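Local coordinates for probable sugar ABC transporter, sugar-binding protein (Streptococcus pneumoniae, PDB 2W7Y), which binds the blood group A-trisaccharide and probably delivers such glycans to a sugar ABC transporter of the pneumococcus, at residues A[51-54]-A[55-58]; A[336-339]-A[340-343]; A[363-366]-A[367-370]. One frame throughout, in Å; residues are numbered along the deposited sequence.

In the fold
Following the chain from the N terminus, contact 1 (51-58) comes first, where the loop after strand 39-44 runs into helix 54-69 beside the bound glycan. Contact 2 (336-343) lies much later, within helix 335-343, and contact 3 (363-370) follows where the loop after helix 356-361 enters helix 366-379. The three lie in series, each closing before the next begins, so none nests in or crosses another. Contact 2 lies against both others: Thr58 CG2 meets Val340 CG1 at 3.9 Å, and Phe342 CE2 meets Thr368 CG2 at 3.5 Å. Helix 335-343 thereby joins an N-terminal helix to helix 366-379; contacts 1 and 3 do not touch.

Contact 1 of 3, residues A[51-54]-A[55-58]; sequences DEWP and VAKT. With FUC (alpha-L-fucopyranose), chain C.
Trp53 lays its indole over the side chain of Val55, with CB of the valine above the five-membered ring, 3.8 Å from its centroid and 20° off the ring normal, a CH-pi contact. The two methyls of Val55 spread along the ring: CG1 meets Trp53 CZ2 at 3.7 Å, while CG2 approaches Trp53 NE1. With CG anti to the backbone N (chi1 -161°), the indole extends from the loop to the glycan, where CZ3 comes within 3.7 Å of C3 of the fucose. His48 meets the indole edge-to-face.

After Trp53 the backbone turns into helix 54-69. Ala56 N donates to Trp53 O at 3.1 Å. Thr58 N reaches Pro54 O at 3.2 Å in a straighter bond, and a water that donates to Pro54 O (2.7 Å) also bonds Thr58 OG1, bridging the two. Lys57 leads away to a salt bridge with Asp61.

Hydrogen bonds to the fucose come from elsewhere in the pocket, at Gly45 O, His48 NE2 and Asn263 ND2. Trp53 gives the sugar carbon contact instead, while Val55, on the first turn of the helix, covers one face of the ring.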
loop_
_atom_site.group_PDB
_atom_site.type_symbol
_atom_site.label_atom_id
_atom_site.label_comp_id
_atom_site.label_asym_id
_atom_site.label_seq_id
_atom_site.Cartn_x
_atom_site.Cartn_y
_atom_site.Cartn_z
ATOM N N ASP A 51 9.109 -17.923 -11.218
ATOM C CA ASP A 51 10.001 -17.261 -12.166
ATOM C C ASP A 51 9.626 -15.804 -12.474
ATOM O O ASP A 51 10.485 -15.025 -12.896
ATOM C CB ASP A 51 10.122 -18.077 -13.455
ATOM C CG ASP A 51 11.210 -19.147 -13.376
ATOM O OD1 ASP A 51 11.940 -19.213 -12.360
ATOM O OD2 ASP A 51 11.345 -19.922 -14.347
ATOM N N GLU A 52 8.362 -15.433 -12.264
ATOM C CA GLU A 52 7.960 -14.022 -12.400
ATOM C C GLU A 52 7.979 -13.261 -11.064
ATOM O O GLU A 52 8.331 -12.080 -11.031
ATOM C CB GLU A 52 6.633 -13.854 -13.172
ATOM C CG GLU A 52 5.393 -14.446 -12.512
ATOM C CD GLU A 52 4.226 -14.661 -13.472
ATOM O OE1 GLU A 52 4.205 -14.075 -14.579
ATOM O OE2 GLU A 52 3.317 -15.432 -13.109
ATOM N N TRP A 53 7.614 -13.943 -9.977
ATOM C CA TRP A 53 7.687 -13.382 -8.623
ATOM C C TRP A 53 7.803 -14.498 -7.574
ATOM O O TRP A 53 6.790 -15.075 -7.168
ATOM C CB TRP A 53 6.476 -12.477 -8.330
ATOM C CG TRP A 53 6.674 -11.510 -7.184
ATOM C CD1 TRP A 53 7.835 -10.877 -6.833
ATOM C CD2 TRP A 53 5.673 -11.043 -6.267
ATOM N NE1 TRP A 53 7.623 -10.059 -5.750
ATOM C CE2 TRP A 53 6.305 -10.140 -5.382
ATOM C CE3 TRP A 53 4.308 -11.308 -6.100
ATOM C CZ2 TRP A 53 5.617 -9.499 -4.342
ATOM C CZ3 TRP A 53 3.622 -10.668 -5.066
ATOM C CH2 TRP A 53 4.281 -9.773 -4.202
ATOM N N PRO A 54 9.045 -14.813 -7.144
ATOM C CA PRO A 54 9.334 -15.866 -6.158
ATOM C C PRO A 54 8.586 -15.711 -4.833
ATOM O O PRO A 54 8.355 -16.706 -4.141
ATOM C CB PRO A 54 10.843 -15.725 -5.923
ATOM C CG PRO A 54 11.359 -15.094 -7.147
ATOM C CD PRO A 54 10.281 -14.161 -7.613
ATOM N N VAL A 55 8.220 -14.474 -4.494
ATOM C CA VAL A 55 7.494 -14.155 -3.261
ATOM C C VAL A 55 6.142 -14.867 -3.202
ATOM O O VAL A 55 5.734 -15.352 -2.142
ATOM C CB VAL A 55 7.313 -12.619 -3.086
ATOM C CG1 VAL A 55 6.312 -12.297 -1.980
ATOM C CG2 VAL A 55 8.657 -11.944 -2.807
ATOM N N ALA A 56 5.466 -14.938 -4.346
ATOM C CA ALA A 56 4.158 -15.586 -4.444
ATOM C C ALA A 56 4.219 -17.060 -4.033
ATOM O O ALA A 56 3.355 -17.539 -3.293
ATOM C CB ALA A 56 3.603 -15.444 -5.850
ATOM N N LYS A 57 5.251 -17.758 -4.506
ATOM C CA LYS A 57 5.482 -19.165 -4.197
ATOM C C LYS A 57 5.745 -19.368 -2.704
ATOM O O LYS A 57 5.228 -20.312 -2.099
ATOM C CB LYS A 57 6.661 -19.693 -5.024
ATOM C CG LYS A 57 6.545 -21.149 -5.448
ATOM C CD LYS A 57 7.058 -22.098 -4.389
ATOM C CE LYS A 57 6.676 -23.529 -4.704
ATOM N NZ LYS A 57 7.214 -24.457 -3.681
ATOM N N THR A 58 6.554 -18.482 -2.120
ATOM C CA THR A 58 6.815 -18.478 -0.682
ATOM C C THR A 58 5.506 -18.357 0.103
ATOM O O THR A 58 5.277 -19.116 1.048
ATOM C CB THR A 58 7.770 -17.332 -0.284
ATOM O OG1 THR A 58 8.993 -17.443 -1.024
ATOM C CG2 THR A 58 8.081 -17.372 1.207
HETATM C C1 FUC C . -0.244 -6.854 -4.381
HETATM C C2 FUC C . 0.019 -7.168 -5.856
HETATM C C3 FUC C . 0.682 -8.541 -5.979
HETATM C C4 FUC C . -0.209 -9.608 -5.340
HETATM C C5 FUC C . -0.514 -9.212 -3.891
HETATM C C6 FUC C . -1.498 -10.162 -3.216
HETATM O O2 FUC C . 0.855 -6.180 -6.404
HETATM O O3 FUC C . 0.975 -8.853 -7.324
HETATM O O4 FUC C . -1.410 -9.748 -6.074
HETATM O O5 FUC C . -1.024 -7.889 -3.796
HETATM O O HOH W 1 10.043 -18.739 -3.718
#

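Contact 2 of 3, residues A[336-339]-A[340-343]; sequences DVQK and VIFE
Ile341 N donates to Val337 O at 2.8 Å, the shortest of the i to i+4 bonds that make residues 336-343 a regular alpha-helix. Next to it, Glu343 N reaches Lys339 O at 2.9 Å and Phe342 N reaches Gln338 O at 3.0 Å. The bond from Val340 N to Asp336 O is weak.

Among the side chains, Lys339 and Glu343 lie side by side one turn apart and point the same way. Both chains are extended beyond CG, yet the charged atoms stop short of contact, Lys339 NZ standing 4.8 Å from Glu343 OE2. The lysine meets the carboxylate with its CE methylene, 3.6 Å from Glu343 OE2; with NZ farther off, any attraction between the charges is probably weak. Gln338 instead bends at chi2 (59°), and its NE2 is hydrogen-bonded to the carbonyls of Met332 and Ser334 just before the helix. The side chains of Gln338 and Ile341 lie side by side, Gln338 OE1 3.9 Å from Ile341 CG1.

The packing divides between neighbouring helices. On helix 54-69, Val337 and Val340 meet Leu62, Val340 also Thr58, and Ile341 Met59, whereas the Phe342 ring is directed elsewhere, toward helices 356-361 and 366-379. The short helix thus packs against three other helices of the solute-binding fold, and the Ile341 side chain comes to about 7 Å from the bound galactose. Along the helix's own surface, the apolar contact between the two segments is made by Val337 CG1 and Ile341 CG1, 4.3 Å apart.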
loop_
_atom_site.group_PDB
_atom_site.type_symbol
_atom_site.label_atom_id
_atom_site.label_comp_id
_atom_site.label_asym_id
_atom_site.label_seq_id
_atom_site.Cartn_x
_atom_site.Cartn_y
_atom_site.Cartn_z
ATOM N N ASP A 336 7.068 -17.111 13.967
ATOM C CA ASP A 336 7.808 -17.885 12.967
ATOM C C ASP A 336 7.448 -17.537 11.521
ATOM O O ASP A 336 8.320 -17.498 10.653
ATOM C CB ASP A 336 7.634 -19.391 13.213
ATOM C CG ASP A 336 8.291 -19.858 14.506
ATOM O OD1 ASP A 336 9.143 -19.128 15.059
ATOM O OD2 ASP A 336 7.952 -20.966 14.974
ATOM N N VAL A 337 6.167 -17.288 11.270
ATOM C CA VAL A 337 5.702 -16.906 9.932
ATOM C C VAL A 337 6.156 -15.487 9.575
ATOM O O VAL A 337 6.554 -15.225 8.436
ATOM C CB VAL A 337 4.163 -17.067 9.787
ATOM C CG1 VAL A 337 3.658 -16.482 8.464
ATOM C CG2 VAL A 337 3.771 -18.538 9.905
ATOM N N GLN A 338 6.108 -14.587 10.555
ATOM C CA GLN A 338 6.530 -13.198 10.357
ATOM C C GLN A 338 8.019 -13.040 10.082
ATOM O O GLN A 338 8.422 -12.107 9.390
ATOM C CB GLN A 338 6.095 -12.312 11.525
ATOM C CG GLN A 338 5.058 -11.246 11.150
ATOM C CD GLN A 338 3.795 -11.837 10.584
ATOM O OE1 GLN A 338 3.114 -11.222 9.757
ATOM N NE2 GLN A 338 3.479 -13.049 11.014
ATOM N N LYS A 339 8.826 -13.953 10.619
ATOM C CA LYS A 339 10.250 -14.012 10.292
ATOM C C LYS A 339 10.437 -14.352 8.814
ATOM O O LYS A 339 11.318 -13.809 8.151
ATOM C CB LYS A 339 10.971 -15.032 11.176
ATOM C CG LYS A 339 12.489 -15.011 11.031
ATOM C CD LYS A 339 13.165 -15.952 11.999
ATOM C CE LYS A 339 14.678 -15.809 11.912
ATOM N NZ LYS A 339 15.364 -16.576 12.986
ATOM N N VAL A 340 9.592 -15.246 8.306
ATOM C CA VAL A 340 9.561 -15.573 6.878
ATOM C C VAL A 340 9.054 -14.377 6.071
ATOM O O VAL A 340 9.570 -14.097 4.990
ATOM C CB VAL A 340 8.704 -16.837 6.591
ATOM C CG1 VAL A 340 8.658 -17.140 5.098
ATOM C CG2 VAL A 340 9.247 -18.039 7.361
ATOM N N ILE A 341 8.058 -13.670 6.611
ATOM C CA ILE A 341 7.533 -12.447 5.992
ATOM C C ILE A 341 8.631 -11.399 5.787
ATOM O O ILE A 341 8.648 -10.731 4.765
ATOM C CB ILE A 341 6.323 -11.834 6.782
ATOM C CG1 ILE A 341 5.104 -12.780 6.787
ATOM C CG2 ILE A 341 5.950 -10.451 6.242
ATOM C CD1 ILE A 341 4.439 -13.031 5.426
ATOM N N PHE A 342 9.550 -11.271 6.741
ATOM C CA PHE A 342 10.673 -10.340 6.593
ATOM C C PHE A 342 11.829 -10.877 5.739
ATOM O O PHE A 342 12.325 -10.174 4.863
ATOM C CB PHE A 342 11.186 -9.859 7.961
ATOM C CG PHE A 342 12.300 -8.852 7.866
ATOM C CD1 PHE A 342 12.057 -7.566 7.395
ATOM C CD2 PHE A 342 13.598 -9.193 8.233
ATOM C CE1 PHE A 342 13.086 -6.641 7.292
ATOM C CE2 PHE A 342 14.631 -8.271 8.138
ATOM C CZ PHE A 342 14.377 -6.994 7.665
ATOM N N GLU A 343 12.246 -12.119 5.991
ATOM C CA GLU A 343 13.469 -12.676 5.390
ATOM C C GLU A 343 13.312 -13.247 3.975
ATOM O O GLU A 343 14.179 -13.038 3.127
ATOM C CB GLU A 343 14.089 -13.738 6.306
ATOM C CG GLU A 343 14.624 -13.207 7.630
ATOM C CD GLU A 343 15.425 -14.244 8.398
ATOM O OE1 GLU A 343 16.409 -13.858 9.066
ATOM O OE2 GLU A 343 15.082 -15.446 8.337
#

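Contact 3 of 3, residues A[363-366]-A[367-370]; sequences SSEA and TTKI
Ser363 holds OG anti to its own nitrogen (chi1 -180°), while Thr368 sets CG2 anti to its nitrogen and OG1 beside it, and the two side chains meet across the start of helix 366-379. This serine forms an ST turn: its OG accepts the backbone N-H of Glu365 at 3.0 Å. The bond closes the turn over Ser364 onto the N-cap residue, Glu365, where the loop after helix 356-361 meets the new helix.

Thr368 packs against this turn with CB, which stands 3.5 Å from Ser363 OG, and with CG2, 3.8 Å from Ser363 CB. Its hydroxyl OG1 lies 3.6 Å from the CB of Glu365, so the threonine lies against both the serine and the aliphatic start of the glutamate.

The first helical bonds follow directly. Lys369 N donates to Glu365 O at 3.1 Å, and Ile370 N donates to Ala366 O at 3.2 Å in a nearly straight bond of 170°. CG of Lys369 also packs on the carbonyl oxygen of Glu365.

Elsewhere on this first turn, Thr367 OG1 is hydrogen-bonded to Ser288 OG, which ties the turn to another part of the fold. Thr368 O makes a further, weak hydrogen bond with Ser360 OG of helix 356-361, and its side chain packs on Phe342 of contact 2. At the far end of the contact, a chi1 of 84° sets CG1 of Ile370 between the backbone N and the carbonyl carbon, and the chain folds back toward the preceding turn, bringing Ile370 CD1 to 3.1 Å from Ala366 O, the carbonyl oxygen that also receives the isoleucine's backbone N-H.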
loop_
_atom_site.group_PDB
_atom_site.type_symbol
_atom_site.label_atom_id
_atom_site.label_comp_id
_atom_site.label_asym_id
_atom_site.label_seq_id
_atom_site.Cartn_x
_atom_site.Cartn_y
_atom_site.Cartn_z
ATOM N N SER A 363 22.137 -10.114 8.433
ATOM C CA SER A 363 21.894 -10.696 7.110
ATOM C C SER A 363 22.993 -10.359 6.106
ATOM O O SER A 363 23.564 -9.265 6.140
ATOM C CB SER A 363 20.536 -10.253 6.562
ATOM O OG SER A 363 20.291 -10.816 5.284
ATOM N N SER A 364 23.277 -11.310 5.218
ATOM C CA SER A 364 24.211 -11.102 4.110
ATOM C C SER A 364 23.464 -10.797 2.806
ATOM O O SER A 364 24.081 -10.555 1.766
ATOM C CB SER A 364 25.122 -12.324 3.933
ATOM O OG SER A 364 24.367 -13.484 3.625
ATOM N N GLU A 365 22.132 -10.798 2.881
ATOM C CA GLU A 365 21.276 -10.594 1.721
ATOM C C GLU A 365 21.123 -9.115 1.379
ATOM O O GLU A 365 20.839 -8.289 2.251
ATOM C CB GLU A 365 19.898 -11.221 1.953
ATOM C CG GLU A 365 19.889 -12.747 1.983
ATOM C CD GLU A 365 20.114 -13.374 0.616
ATOM O OE1 GLU A 365 20.704 -14.472 0.567
ATOM O OE2 GLU A 365 19.700 -12.778 -0.403
ATOM N N ALA A 366 21.308 -8.795 0.100
ATOM C CA ALA A 366 21.174 -7.427 -0.394
ATOM C C ALA A 366 19.738 -6.935 -0.246
ATOM O O ALA A 366 19.511 -5.775 0.089
ATOM C CB ALA A 366 21.628 -7.335 -1.846
ATOM N N THR A 367 18.784 -7.831 -0.488
ATOM C CA THR A 367 17.357 -7.543 -0.344
ATOM C C THR A 367 17.002 -7.103 1.079
ATOM O O THR A 367 16.332 -6.087 1.273
ATOM C CB THR A 367 16.499 -8.761 -0.766
ATOM O OG1 THR A 367 16.614 -8.950 -2.183
ATOM C CG2 THR A 367 15.027 -8.558 -0.400
ATOM N N THR A 368 17.461 -7.876 2.058
ATOM C CA THR A 368 17.213 -7.603 3.473
ATOM C C THR A 368 17.901 -6.309 3.940
ATOM O O THR A 368 17.384 -5.613 4.812
ATOM C CB THR A 368 17.640 -8.818 4.340
ATOM O OG1 THR A 368 17.079 -10.016 3.784
ATOM C CG2 THR A 368 17.170 -8.671 5.781
ATOM N N LYS A 369 19.044 -5.984 3.336
ATOM C CA LYS A 369 19.778 -4.747 3.630
ATOM C C LYS A 369 19.011 -3.470 3.273
ATOM O O LYS A 369 18.793 -2.629 4.142
ATOM C CB LYS A 369 21.154 -4.740 2.948
ATOM C CG LYS A 369 22.234 -5.507 3.704
ATOM C CD LYS A 369 23.524 -5.618 2.884
ATOM C CE LYS A 369 24.302 -4.304 2.846
ATOM N NZ LYS A 369 25.477 -4.398 1.940
ATOM N N ILE A 370 18.609 -3.317 2.007
ATOM C CA ILE A 370 17.860 -2.114 1.606
ATOM C C ILE A 370 16.426 -2.126 2.118
ATOM O O ILE A 370 15.815 -1.074 2.244
ATOM C CB ILE A 370 17.910 -1.764 0.062
ATOM C CG1 ILE A 370 16.871 -2.544 -0.766
ATOM C CG2 ILE A 370 19.330 -1.802 -0.494
ATOM C CD1 ILE A 370 17.147 -3.997 -0.977
#